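Local atomic coordinates of mannitol dehydrogenase (Pseudomonas fluorescens, PDB entry 1LJ8), a protein that binds NAD and probably catalyses the NAD-dependent interconversion of mannitol and fructose as a mannitol 2-dehydrogenase. Residues I131-Y136 / S379-K384; L306-F311 / R373-G378; R316-T321 / I367-E372; V407-L412 / G474-N479. All blocks are in the same frame, centred on the assembly; numbering follows the deposited sequence.

Contact 1. Residues I131-Y136 / S379-K384. With NAD (nicotinamide-adenine-dinucleotide), chain B.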
# COMPACT_ATOMS: atom_id res chain seq x y z
N ILE A 131 -6.05 3.20 -1.28
CA ILE A 131 -6.17 4.53 -0.62
C ILE A 131 -5.17 4.71 0.53
O ILE A 131 -5.25 5.67 1.30
CB ILE A 131 -7.59 4.75 -0.04
CG1 ILE A 131 -7.96 3.65 0.99
CG2 ILE A 131 -8.61 4.72 -1.19
CD1 ILE A 131 -9.32 3.94 1.74
N THR A 132 -4.20 3.79 0.57
CA THR A 132 -3.11 3.72 1.57
C THR A 132 -3.51 3.16 2.92
O THR A 132 -4.69 3.12 3.29
CB THR A 132 -2.30 5.08 1.78
OG1 THR A 132 -3.03 5.98 2.65
CG2 THR A 132 -1.96 5.72 0.41
N GLU A 133 -2.48 2.75 3.68
CA GLU A 133 -2.65 2.11 4.97
C GLU A 133 -3.47 2.88 6.00
O GLU A 133 -4.20 2.24 6.79
CB GLU A 133 -1.27 1.78 5.59
CG GLU A 133 -0.46 0.67 4.85
CD GLU A 133 0.29 1.09 3.60
OE1 GLU A 133 0.18 2.25 3.13
OE2 GLU A 133 1.02 0.23 3.04
N GLY A 134 -3.37 4.19 5.96
CA GLY A 134 -4.12 4.98 6.93
C GLY A 134 -5.43 5.53 6.37
O GLY A 134 -6.12 6.28 7.09
N GLY A 135 -5.81 5.16 5.14
CA GLY A 135 -7.05 5.73 4.57
C GLY A 135 -8.38 5.19 5.10
O GLY A 135 -9.44 5.73 4.78
N TYR A 136 -8.35 4.17 5.96
CA TYR A 136 -9.59 3.55 6.42
C TYR A 136 -10.18 4.09 7.72
O TYR A 136 -11.30 3.72 8.11
CB TYR A 136 -9.40 2.03 6.51
CG TYR A 136 -9.06 1.41 5.16
CD1 TYR A 136 -7.78 1.54 4.60
CD2 TYR A 136 -10.05 0.77 4.42
CE1 TYR A 136 -7.50 1.04 3.32
CE2 TYR A 136 -9.81 0.26 3.11
CZ TYR A 136 -8.53 0.40 2.58
OH TYR A 136 -8.28 -0.08 1.31
N SER A 379 3.51 6.98 10.37
CA SER A 379 2.42 7.16 11.35
C SER A 379 1.24 6.23 11.05
O SER A 379 0.58 5.74 11.98
CB SER A 379 1.96 8.63 11.41
OG SER A 379 1.38 9.03 10.18
N SER A 380 0.99 5.93 9.77
CA SER A 380 -0.10 5.01 9.45
C SER A 380 0.38 3.56 9.33
O SER A 380 -0.42 2.63 9.53
CB SER A 380 -0.78 5.36 8.09
OG SER A 380 -1.19 6.74 8.01
N LYS A 381 1.65 3.37 8.98
CA LYS A 381 2.17 2.02 8.77
C LYS A 381 2.54 1.27 10.05
O LYS A 381 2.32 0.06 10.11
CB LYS A 381 3.40 2.09 7.87
CG LYS A 381 3.05 2.47 6.45
CD LYS A 381 4.30 2.70 5.64
CE LYS A 381 3.89 2.90 4.13
NZ LYS A 381 5.08 3.23 3.34
N PHE A 382 3.08 1.97 11.04
CA PHE A 382 3.42 1.27 12.27
C PHE A 382 2.33 0.38 12.88
O PHE A 382 2.61 -0.77 13.19
CB PHE A 382 3.97 2.24 13.35
CG PHE A 382 5.49 2.36 13.32
CD1 PHE A 382 6.10 3.43 12.69
CD2 PHE A 382 6.29 1.36 13.89
CE1 PHE A 382 7.48 3.53 12.62
CE2 PHE A 382 7.69 1.45 13.82
CZ PHE A 382 8.30 2.54 13.18
N PRO A 383 1.08 0.89 13.05
CA PRO A 383 0.02 0.05 13.65
C PRO A 383 -0.39 -1.14 12.80
O PRO A 383 -1.00 -2.08 13.31
CB PRO A 383 -1.15 1.05 13.89
CG PRO A 383 -0.91 2.14 12.82
CD PRO A 383 0.63 2.29 12.87
N LYS A 384 -0.08 -1.11 11.50
CA LYS A 384 -0.39 -2.24 10.63
C LYS A 384 0.74 -3.25 10.53
O LYS A 384 0.50 -4.45 10.56
CB LYS A 384 -0.68 -1.78 9.19
CG LYS A 384 -2.13 -1.45 8.93
CD LYS A 384 -2.59 -0.28 9.72
CE LYS A 384 -4.08 -0.00 9.43
NZ LYS A 384 -4.64 1.02 10.34
PA NAD B . 1.17 6.14 -4.62
O1A NAD B . 1.75 7.14 -3.77
O2A NAD B . 1.62 5.90 -6.02
O5B NAD B . -0.41 6.35 -4.74
C5B NAD B . -1.22 6.46 -3.54
C4B NAD B . -2.59 6.80 -4.15
O4B NAD B . -3.55 6.89 -3.02
C3B NAD B . -2.72 8.22 -4.80
O3B NAD B . -3.63 8.08 -5.90
C2B NAD B . -3.28 9.08 -3.65
O2B NAD B . -3.94 10.25 -4.10
C1B NAD B . -4.28 8.11 -3.04
N9A NAD B . -4.66 8.40 -1.69
C8A NAD B . -3.92 8.70 -0.57
N7A NAD B . -4.66 8.86 0.50
C5A NAD B . -5.96 8.65 0.04
C6A NAD B . -7.16 8.69 0.76
N6A NAD B . -7.29 8.91 2.07
N1A NAD B . -8.34 8.46 0.05
C2A NAD B . -8.32 8.20 -1.32
N3A NAD B . -7.14 8.15 -2.04
C4A NAD B . -5.98 8.39 -1.30
O3 NAD B . 1.27 4.78 -3.80
PN NAD B . 1.32 3.25 -4.27
O1N NAD B . 2.72 2.83 -4.39
O2N NAD B . 0.47 3.13 -5.46
O5D NAD B . 0.74 2.48 -3.02
C5D NAD B . -0.63 2.70 -2.71
C4D NAD B . -1.00 1.61 -1.79
O4D NAD B . -1.06 0.31 -2.41
C3D NAD B . -0.14 1.41 -0.49
O3D NAD B . -0.43 2.39 0.50
C2D NAD B . -0.42 -0.03 -0.11
O2D NAD B . -1.56 -0.14 0.73
C1D NAD B . -0.64 -0.72 -1.48
N1N NAD B . 0.55 -1.44 -2.00
C2N NAD B . 1.69 -0.83 -2.55
C3N NAD B . 2.74 -1.63 -2.89
C7N NAD B . 4.02 -0.98 -3.46
O7N NAD B . 5.02 -1.70 -3.57
N7N NAD B . 4.06 0.31 -3.74
C4N NAD B . 2.69 -3.10 -2.68
C5N NAD B . 1.50 -3.67 -2.15
C6N NAD B . 0.39 -2.85 -1.79
O HOH W 1 -2.33 6.73 4.95
O HOH W 2 -3.02 3.29 9.83
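At the NAD pocket, the loop that follows strand 126-129 of the Rossmann domain meets helix 378-385 of the C-terminal domain. Thr132 to Gly135 form a type I beta turn, closed by Gly135 N donating to Thr132 O (3.0 Å). Glu133 has CG anti to its carbonyl carbon and bends at chi2 (80°), which sets its carboxylate beside the nicotinamide ribose. There NAD O3D donates to Glu133 OE1 at 2.7 Å, and Asn191 ND2 holds OE2, so each oxygen of the acid has a partner. The extended Lys381 lays CE 3.9 Å from Glu133 OE1, but its NZ bonds to Ser376 O; that nearby positive charge would probably favour an ionised glutamate. Gly134 suits close approach: Ser380 CB packs 3.6 Å from Gly134 N, where any beta carbon on Gly134 would collide with Ser380 OG. No direct hydrogen bond joins the segments; of two waters, one bridges them firmly. It accepts from Gly134 N and donates to Thr132 OG1 and to Ser380 OG, which also bonds Asp377. The other donates to Ser380 O, accepts from Lys384 NZ, itself salt-bridged to Asp140, and reaches Glu133 O only by a weak bond. On the cofactor side, Ile131 CG2 packs 3.5 Å from the adenine carbon C2A of NAD. A dinucleotide bound across the loops that follow parallel strands is the hallmark of the Rossmann fold.

Contact 2. Residues L306-F311 / R373-G378. With NAD (nicotinamide-adenine-dinucleotide), chain B.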
# COMPACT_ATOMS: atom_id res chain seq x y z
N LEU A 306 14.02 -2.17 8.14
CA LEU A 306 15.19 -1.73 7.37
C LEU A 306 15.24 -0.24 7.03
O LEU A 306 16.32 0.41 6.97
CB LEU A 306 15.22 -2.42 6.00
CG LEU A 306 15.29 -3.94 5.94
CD1 LEU A 306 15.05 -4.46 4.48
CD2 LEU A 306 16.70 -4.29 6.45
N THR A 307 14.07 0.30 6.80
CA THR A 307 14.00 1.63 6.20
C THR A 307 14.40 2.86 6.99
O THR A 307 15.05 3.78 6.43
CB THR A 307 12.60 1.81 5.57
OG1 THR A 307 12.72 2.71 4.46
CG2 THR A 307 11.57 2.39 6.57
N TYR A 308 14.09 2.92 8.28
CA TYR A 308 14.47 4.10 9.04
C TYR A 308 15.95 4.00 9.41
O TYR A 308 16.67 4.99 9.30
CB TYR A 308 13.57 4.27 10.28
CG TYR A 308 12.13 4.46 9.84
CD1 TYR A 308 11.17 3.50 10.15
CD2 TYR A 308 11.73 5.57 9.04
CE1 TYR A 308 9.82 3.62 9.67
CE2 TYR A 308 10.39 5.68 8.54
CZ TYR A 308 9.46 4.70 8.87
OH TYR A 308 8.16 4.78 8.38
N LEU A 309 16.39 2.83 9.86
CA LEU A 309 17.81 2.63 10.12
C LEU A 309 18.61 2.89 8.85
O LEU A 309 19.68 3.50 8.91
CB LEU A 309 18.08 1.19 10.56
CG LEU A 309 17.52 0.89 11.95
CD1 LEU A 309 17.58 -0.65 12.16
CD2 LEU A 309 18.36 1.61 13.02
N GLY A 310 18.10 2.44 7.70
CA GLY A 310 18.81 2.61 6.44
C GLY A 310 18.91 4.07 6.04
O GLY A 310 19.97 4.53 5.60
N PHE A 311 17.83 4.81 6.23
CA PHE A 311 17.84 6.24 5.87
C PHE A 311 18.84 6.97 6.78
O PHE A 311 19.60 7.84 6.33
CB PHE A 311 16.46 6.85 6.06
CG PHE A 311 16.11 7.85 4.99
CD1 PHE A 311 15.63 7.42 3.76
CD2 PHE A 311 16.26 9.22 5.23
CE1 PHE A 311 15.32 8.37 2.74
CE2 PHE A 311 15.95 10.18 4.22
CZ PHE A 311 15.48 9.75 2.98
N ARG A 373 10.26 6.06 -0.18
CA ARG A 373 8.93 5.48 -0.37
C ARG A 373 8.63 4.56 0.81
O ARG A 373 7.59 4.65 1.43
CB ARG A 373 8.87 4.64 -1.66
CG ARG A 373 7.48 4.07 -1.95
CD ARG A 373 7.51 3.07 -3.13
NE ARG A 373 8.09 1.81 -2.69
CZ ARG A 373 7.43 0.92 -1.95
NH1 ARG A 373 6.16 1.14 -1.55
NH2 ARG A 373 8.03 -0.22 -1.62
N VAL A 374 9.55 3.64 1.07
CA VAL A 374 9.32 2.69 2.17
C VAL A 374 9.15 3.38 3.54
O VAL A 374 8.36 2.94 4.41
CB VAL A 374 10.46 1.62 2.21
CG1 VAL A 374 10.15 0.56 3.34
CG2 VAL A 374 10.48 0.86 0.84
N CYS A 375 9.85 4.51 3.74
CA CYS A 375 9.76 5.25 5.00
C CYS A 375 8.46 6.03 5.09
O CYS A 375 8.03 6.38 6.17
CB CYS A 375 10.83 6.36 5.10
SG CYS A 375 12.52 5.87 5.26
N SER A 376 7.89 6.37 3.94
CA SER A 376 6.73 7.24 3.99
C SER A 376 5.54 6.76 4.80
O SER A 376 5.22 5.56 4.84
CB SER A 376 6.27 7.61 2.56
OG SER A 376 5.50 6.56 1.97
N ASP A 377 4.91 7.70 5.49
CA ASP A 377 3.69 7.43 6.24
C ASP A 377 3.86 6.38 7.35
O ASP A 377 3.00 5.49 7.57
CB ASP A 377 2.59 6.98 5.23
CG ASP A 377 1.17 7.10 5.78
OD1 ASP A 377 1.00 7.67 6.90
OD2 ASP A 377 0.23 6.61 5.08
N GLY A 378 4.97 6.51 8.08
CA GLY A 378 5.20 5.61 9.21
C GLY A 378 4.07 5.76 10.23
O GLY A 378 3.73 4.79 10.92
PA NAD B . 1.17 6.14 -4.62
O1A NAD B . 1.75 7.14 -3.77
O2A NAD B . 1.62 5.90 -6.02
O5B NAD B . -0.41 6.35 -4.74
C5B NAD B . -1.22 6.46 -3.54
C4B NAD B . -2.59 6.80 -4.15
O4B NAD B . -3.55 6.89 -3.02
C3B NAD B . -2.72 8.22 -4.80
O3B NAD B . -3.63 8.08 -5.90
C2B NAD B . -3.28 9.08 -3.65
O2B NAD B . -3.94 10.25 -4.10
C1B NAD B . -4.28 8.11 -3.04
N9A NAD B . -4.66 8.40 -1.69
C8A NAD B . -3.92 8.70 -0.57
N7A NAD B . -4.66 8.86 0.50
C5A NAD B . -5.96 8.65 0.04
C6A NAD B . -7.16 8.69 0.76
N6A NAD B . -7.29 8.91 2.07
N1A NAD B . -8.34 8.46 0.05
C2A NAD B . -8.32 8.20 -1.32
N3A NAD B . -7.14 8.15 -2.04
C4A NAD B . -5.98 8.39 -1.30
O3 NAD B . 1.27 4.78 -3.80
PN NAD B . 1.32 3.25 -4.27
O1N NAD B . 2.72 2.83 -4.39
O2N NAD B . 0.47 3.13 -5.46
O5D NAD B . 0.74 2.48 -3.02
C5D NAD B . -0.63 2.70 -2.71
C4D NAD B . -1.00 1.61 -1.79
O4D NAD B . -1.06 0.31 -2.41
C3D NAD B . -0.14 1.41 -0.49
O3D NAD B . -0.43 2.39 0.50
C2D NAD B . -0.42 -0.03 -0.11
O2D NAD B . -1.56 -0.14 0.73
C1D NAD B . -0.64 -0.72 -1.48
N1N NAD B . 0.55 -1.44 -2.00
C2N NAD B . 1.69 -0.83 -2.55
C3N NAD B . 2.74 -1.63 -2.89
C7N NAD B . 4.02 -0.98 -3.46
O7N NAD B . 5.02 -1.70 -3.57
N7N NAD B . 4.06 0.31 -3.74
C4N NAD B . 2.69 -3.10 -2.68
C5N NAD B . 1.50 -3.67 -2.15
C6N NAD B . 0.39 -2.85 -1.79
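Residues 306-311 are a run of the long helix 289-313, while 373-378 takes in the latter part of helix 371-375 and the tight connection to helix 378-385. The backbones come closest at Thr307 and Cys375, whose CA atoms are 5.7 Å apart. In the connection Ser376 N and Ser376 OG both donate to Arg373 O, and Asp377, at a positive phi of 61°, is the N-cap of the next helix. Tyr308 carries the polar link. With CG anti to its carbonyl carbon, the ring reaches along the connection and OH donates to Cys375 O at 2.7 Å; the carbonyl lies at the ring edge, and the donor sits 33° above the carbonyl plane. The same OH is 3.2 Å from Gly378 CA, where a beta carbon would clash, so glycine fits. Thr307 CG2 covers the centre of one face of the Tyr308 ring. Cys375 SG lies obliquely to two rings, 4.6 Å from the centroids of both Tyr308 and Phe311, a place for a small polarisable sulfur. Thr307 OG1 rests 3.4 Å from Val374 CB. A phenylalanine at Tyr308 would remove the hydroxyl and would probably loosen the hold on Cys375 O. Arg373 points away from helix 289-313: the carboxamide O7N of NAD lies over one face of its guanidinium, NH1 is 3.1 Å from NAD N7N, both nitrogens being donors, and NE is salt-bridged to Asp369. Around the contact, Trp410 and Tyr413 meet the Tyr308 ring, helix 325-339 packs on Leu306 and Leu309, and Val318 of helix 318-322 touches Val374.

Contact 3. Residues R316-T321 / I367-E372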
# COMPACT_ATOMS: atom_id res chain seq x y z
N ARG A 316 19.79 4.95 0.47
CA ARG A 316 18.57 5.53 -0.13
C ARG A 316 17.73 4.51 -0.90
O ARG A 316 16.62 4.83 -1.33
CB ARG A 316 18.94 6.74 -1.03
CG ARG A 316 19.32 8.02 -0.22
CD ARG A 316 18.19 8.52 0.67
NE ARG A 316 18.47 9.77 1.42
CZ ARG A 316 19.02 9.84 2.64
NH1 ARG A 316 19.36 8.73 3.29
NH2 ARG A 316 19.16 11.02 3.24
N PHE A 317 18.25 3.30 -1.11
CA PHE A 317 17.49 2.24 -1.80
C PHE A 317 17.46 0.99 -0.99
O PHE A 317 18.39 0.72 -0.21
CB PHE A 317 18.11 1.91 -3.16
CG PHE A 317 18.10 3.07 -4.07
CD1 PHE A 317 19.18 3.96 -4.10
CD2 PHE A 317 16.98 3.33 -4.86
CE1 PHE A 317 19.15 5.10 -4.90
CE2 PHE A 317 16.94 4.46 -5.66
CZ PHE A 317 18.02 5.35 -5.69
N VAL A 318 16.40 0.21 -1.17
CA VAL A 318 16.26 -1.04 -0.44
C VAL A 318 17.42 -2.01 -0.72
O VAL A 318 17.93 -2.64 0.21
CB VAL A 318 14.90 -1.73 -0.79
CG1 VAL A 318 14.80 -3.09 -0.10
CG2 VAL A 318 13.75 -0.81 -0.31
N HIS A 319 17.86 -2.11 -1.97
CA HIS A 319 18.95 -3.05 -2.26
C HIS A 319 20.25 -2.69 -1.57
O HIS A 319 21.07 -3.58 -1.32
CB HIS A 319 19.21 -3.22 -3.77
CG HIS A 319 19.69 -1.97 -4.46
ND1 HIS A 319 18.83 -1.01 -4.96
CD2 HIS A 319 20.94 -1.57 -4.79
CE1 HIS A 319 19.54 -0.08 -5.58
NE2 HIS A 319 20.82 -0.40 -5.50
N GLU A 320 20.43 -1.41 -1.25
CA GLU A 320 21.66 -0.96 -0.55
C GLU A 320 21.67 -1.54 0.85
O GLU A 320 22.73 -1.95 1.33
CB GLU A 320 21.73 0.54 -0.45
CG GLU A 320 21.99 1.13 -1.82
CD GLU A 320 21.98 2.61 -1.84
OE1 GLU A 320 21.39 3.25 -0.95
OE2 GLU A 320 22.55 3.16 -2.80
N THR A 321 20.51 -1.56 1.52
CA THR A 321 20.48 -2.16 2.85
C THR A 321 20.76 -3.65 2.74
O THR A 321 21.38 -4.24 3.62
CB THR A 321 19.12 -1.98 3.59
OG1 THR A 321 18.09 -2.79 2.95
CG2 THR A 321 18.74 -0.50 3.64
N ILE A 367 15.77 -2.89 -9.59
CA ILE A 367 14.50 -2.19 -9.28
C ILE A 367 14.67 -0.82 -8.64
O ILE A 367 13.85 0.08 -8.85
CB ILE A 367 13.59 -3.13 -8.41
CG1 ILE A 367 12.11 -2.65 -8.35
CG2 ILE A 367 14.18 -3.23 -7.02
CD1 ILE A 367 11.43 -2.47 -9.70
N ALA A 368 15.70 -0.65 -7.84
CA ALA A 368 15.95 0.64 -7.22
C ALA A 368 14.72 1.23 -6.48
O ALA A 368 14.25 2.35 -6.73
CB ALA A 368 16.49 1.65 -8.28
N ASP A 369 14.23 0.46 -5.52
CA ASP A 369 13.09 0.88 -4.71
C ASP A 369 13.58 1.84 -3.63
O ASP A 369 14.54 1.58 -2.90
CB ASP A 369 12.41 -0.36 -4.11
CG ASP A 369 11.11 -0.01 -3.41
OD1 ASP A 369 10.60 1.08 -3.71
OD2 ASP A 369 10.62 -0.82 -2.58
N GLN A 370 12.92 2.97 -3.53
CA GLN A 370 13.37 4.04 -2.65
C GLN A 370 13.07 3.94 -1.17
O GLN A 370 11.92 3.73 -0.81
CB GLN A 370 12.80 5.37 -3.13
CG GLN A 370 13.00 5.61 -4.63
CD GLN A 370 11.79 5.18 -5.46
OE1 GLN A 370 10.83 4.59 -4.96
NE2 GLN A 370 11.84 5.49 -6.77
N LEU A 371 14.09 4.10 -0.32
CA LEU A 371 13.81 4.11 1.09
C LEU A 371 12.87 5.29 1.41
O LEU A 371 12.07 5.19 2.35
CB LEU A 371 15.11 4.20 1.95
CG LEU A 371 16.01 2.95 1.85
CD1 LEU A 371 17.13 3.09 2.91
CD2 LEU A 371 15.18 1.63 2.05
N GLU A 372 12.89 6.37 0.63
CA GLU A 372 11.95 7.45 0.93
C GLU A 372 10.49 6.96 0.78
O GLU A 372 9.60 7.40 1.53
CB GLU A 372 12.16 8.64 0.00
CG GLU A 372 11.31 9.82 0.47
CD GLU A 372 11.73 11.16 -0.13
OE1 GLU A 372 12.94 11.42 -0.30
OE2 GLU A 372 10.82 11.97 -0.39
O HOH W 3 15.17 7.19 -1.00
O HOH W 4 16.13 -1.34 -4.23
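The Phe317 ring has Ala368 O at its edge, near the ring plane, and Glu320 CD at its edge too; its CD2 packs 3.8 Å from Ala368 CB. The His319 ring takes Glu320 CG on one face, toward the rim, and has Ala368 CA and a water at its edge; that water accepts from His319 N and Asp369 N. The backbones form a single antiparallel bridge at the non-hydrogen-bonded pair Phe317 and Gln370. Val318 N donates to Asp369 O at 2.9 Å, almost along the C=O axis, and Leu371 N to Arg316 O at 2.8 Å, from 50° above the carbonyl plane. Glu320 OE1 accepts from both Arg316 N and Phe317 N, pinning the approach to the helix. Leu371, buried and branched, takes the largest share of the packing: it crosses Val318 obliquely, CD2 lying 3.7 Å from Val318 CG2, while CD1 meets Thr321 CG2 tip to tip at 4.0 Å. An alanine at Leu371 would lose both branches and would probably weaken the packing between the two helix starts. Phe317 and Gln370 are both N-cap residues, so this is a beta bridge joining two helix N-termini within the helical C-terminal domain.

Contact 4. Residues V407-L412 / G474-N479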
# COMPACT_ATOMS: atom_id res chain seq x y z
N VAL A 407 11.18 1.30 16.19
CA VAL A 407 10.49 2.49 16.69
C VAL A 407 11.50 3.60 17.07
O VAL A 407 11.25 4.79 16.84
CB VAL A 407 9.58 2.13 17.92
CG1 VAL A 407 8.76 3.38 18.40
CG2 VAL A 407 8.60 1.03 17.52
N ALA A 408 12.61 3.20 17.70
CA ALA A 408 13.65 4.15 18.07
C ALA A 408 14.25 4.77 16.77
O ALA A 408 14.55 6.00 16.71
CB ALA A 408 14.77 3.40 18.87
N ALA A 409 14.44 3.93 15.75
CA ALA A 409 15.02 4.41 14.47
C ALA A 409 14.08 5.45 13.87
O ALA A 409 14.52 6.49 13.37
CB ALA A 409 15.20 3.22 13.48
N TRP A 410 12.78 5.16 13.89
CA TRP A 410 11.80 6.13 13.36
C TRP A 410 11.88 7.44 14.15
O TRP A 410 11.86 8.54 13.56
CB TRP A 410 10.36 5.58 13.47
CG TRP A 410 9.32 6.47 12.85
CD1 TRP A 410 9.31 6.91 11.54
CD2 TRP A 410 8.11 6.98 13.45
NE1 TRP A 410 8.16 7.64 11.30
CE2 TRP A 410 7.41 7.70 12.45
CE3 TRP A 410 7.55 6.88 14.72
CZ2 TRP A 410 6.18 8.33 12.69
CZ3 TRP A 410 6.31 7.51 14.98
CH2 TRP A 410 5.64 8.23 13.95
N ALA A 411 11.99 7.33 15.49
CA ALA A 411 12.05 8.52 16.32
C ALA A 411 13.23 9.41 15.96
O ALA A 411 13.08 10.65 15.82
CB ALA A 411 12.12 8.15 17.85
N LEU A 412 14.39 8.80 15.78
CA LEU A 412 15.59 9.58 15.45
C LEU A 412 15.49 10.10 14.02
O LEU A 412 15.83 11.24 13.75
CB LEU A 412 16.86 8.74 15.62
CG LEU A 412 18.19 9.51 15.43
CD1 LEU A 412 18.28 10.70 16.38
CD2 LEU A 412 19.36 8.62 15.67
N GLY A 474 19.06 6.12 22.43
CA GLY A 474 20.32 6.70 22.85
C GLY A 474 21.50 6.11 22.08
O GLY A 474 22.42 6.85 21.70
N SER A 475 21.47 4.81 21.83
CA SER A 475 22.59 4.20 21.13
C SER A 475 22.63 4.71 19.68
O SER A 475 23.69 5.07 19.15
CB SER A 475 22.46 2.68 21.14
OG SER A 475 23.58 2.10 20.51
N LEU A 476 21.47 4.75 19.03
CA LEU A 476 21.48 5.27 17.67
C LEU A 476 22.06 6.69 17.59
O LEU A 476 22.86 7.03 16.70
CB LEU A 476 20.04 5.25 17.11
CG LEU A 476 19.54 3.85 16.70
CD1 LEU A 476 18.07 4.00 16.18
CD2 LEU A 476 20.43 3.27 15.59
N ARG A 477 21.65 7.54 18.51
CA ARG A 477 22.10 8.94 18.52
C ARG A 477 23.60 9.07 18.80
O ARG A 477 24.33 9.77 18.08
CB ARG A 477 21.34 9.71 19.61
CG ARG A 477 21.67 11.18 19.72
CD ARG A 477 21.12 11.76 21.01
NE ARG A 477 21.73 11.05 22.14
CZ ARG A 477 21.09 10.74 23.26
NH1 ARG A 477 19.82 11.09 23.42
NH2 ARG A 477 21.72 10.02 24.20
N ASP A 478 24.05 8.38 19.84
CA ASP A 478 25.45 8.47 20.25
C ASP A 478 26.45 7.61 19.51
O ASP A 478 27.55 8.09 19.18
CB ASP A 478 25.56 8.17 21.75
CG ASP A 478 24.75 9.14 22.61
OD1 ASP A 478 24.50 10.27 22.16
OD2 ASP A 478 24.37 8.80 23.74
N ASN A 479 26.09 6.36 19.23
CA ASN A 479 27.01 5.41 18.57
C ASN A 479 26.76 5.15 17.11
O ASN A 479 27.58 4.51 16.45
CB ASN A 479 26.95 4.08 19.29
CG ASN A 479 27.10 4.24 20.80
OD1 ASN A 479 27.96 4.99 21.24
ND2 ASN A 479 26.25 3.56 21.58
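Leu476 of helix 463-488 reaches across to helix 401-413, and its atoms can be taken in turn. CB lies 3.7 Å from Leu412 CD2, the branch that also rests 3.8 Å from Arg477 N. CG stands anti to the carbonyl carbon (chi1 -76°), which turns the fork toward the partner helix. From there CD1, anti to CA, reaches the backbone itself, 3.5 Å from Ala409 CA and 4.0 Å from Ala409 CB, with the carbonyl carbon of Ala408 close by as well. CD2 goes to Leu309 of helix 289-313, so one leucine touches two helices. Alanine suits Ala408 and Ala409 because their single methyl groups allow a leucine tip to settle against the helix backbone. Leu412, one turn after Ala408, crosses Leu476 obliquely, its CG anti to the backbone N. Arg477, exposed at the outside of the contact, turns its charged end away: it grips Asp478 side-on, NE to OD1 at 2.9 Å and NH2 to OD2, with NH1 salt-bridged to Asp441. The axes of the two six-residue segments approach to 9.7 Å and cross at -51°, consistent with ridges-into-grooves packing of i to i+4 ridges, a common way for helices to pack in all-helical domains.

Overall arrangement
From the N terminus, the chain first builds the Rossmann domain, whose 131-136 loop waits for helix 378-385; contact 1 thus closes the longest loop and ties the two domains together at NAD. Within it, helix 289-313 opens contact 2, which closes at 373-378, and inside that the shorter loop of contact 3 runs from 316-321 to 367-372. Contacts 2 and 3 share helix 371-375. Contact 4 follows in series, joining helix 401-413 to helix 463-488. It still touches contacts 1 and 2: Trp410 packs against Phe382 and Tyr308, so packing links those two contacts, which touch NAD, to contact 4, which lies away from the cofactor. Contacts 3 and 4 do not meet.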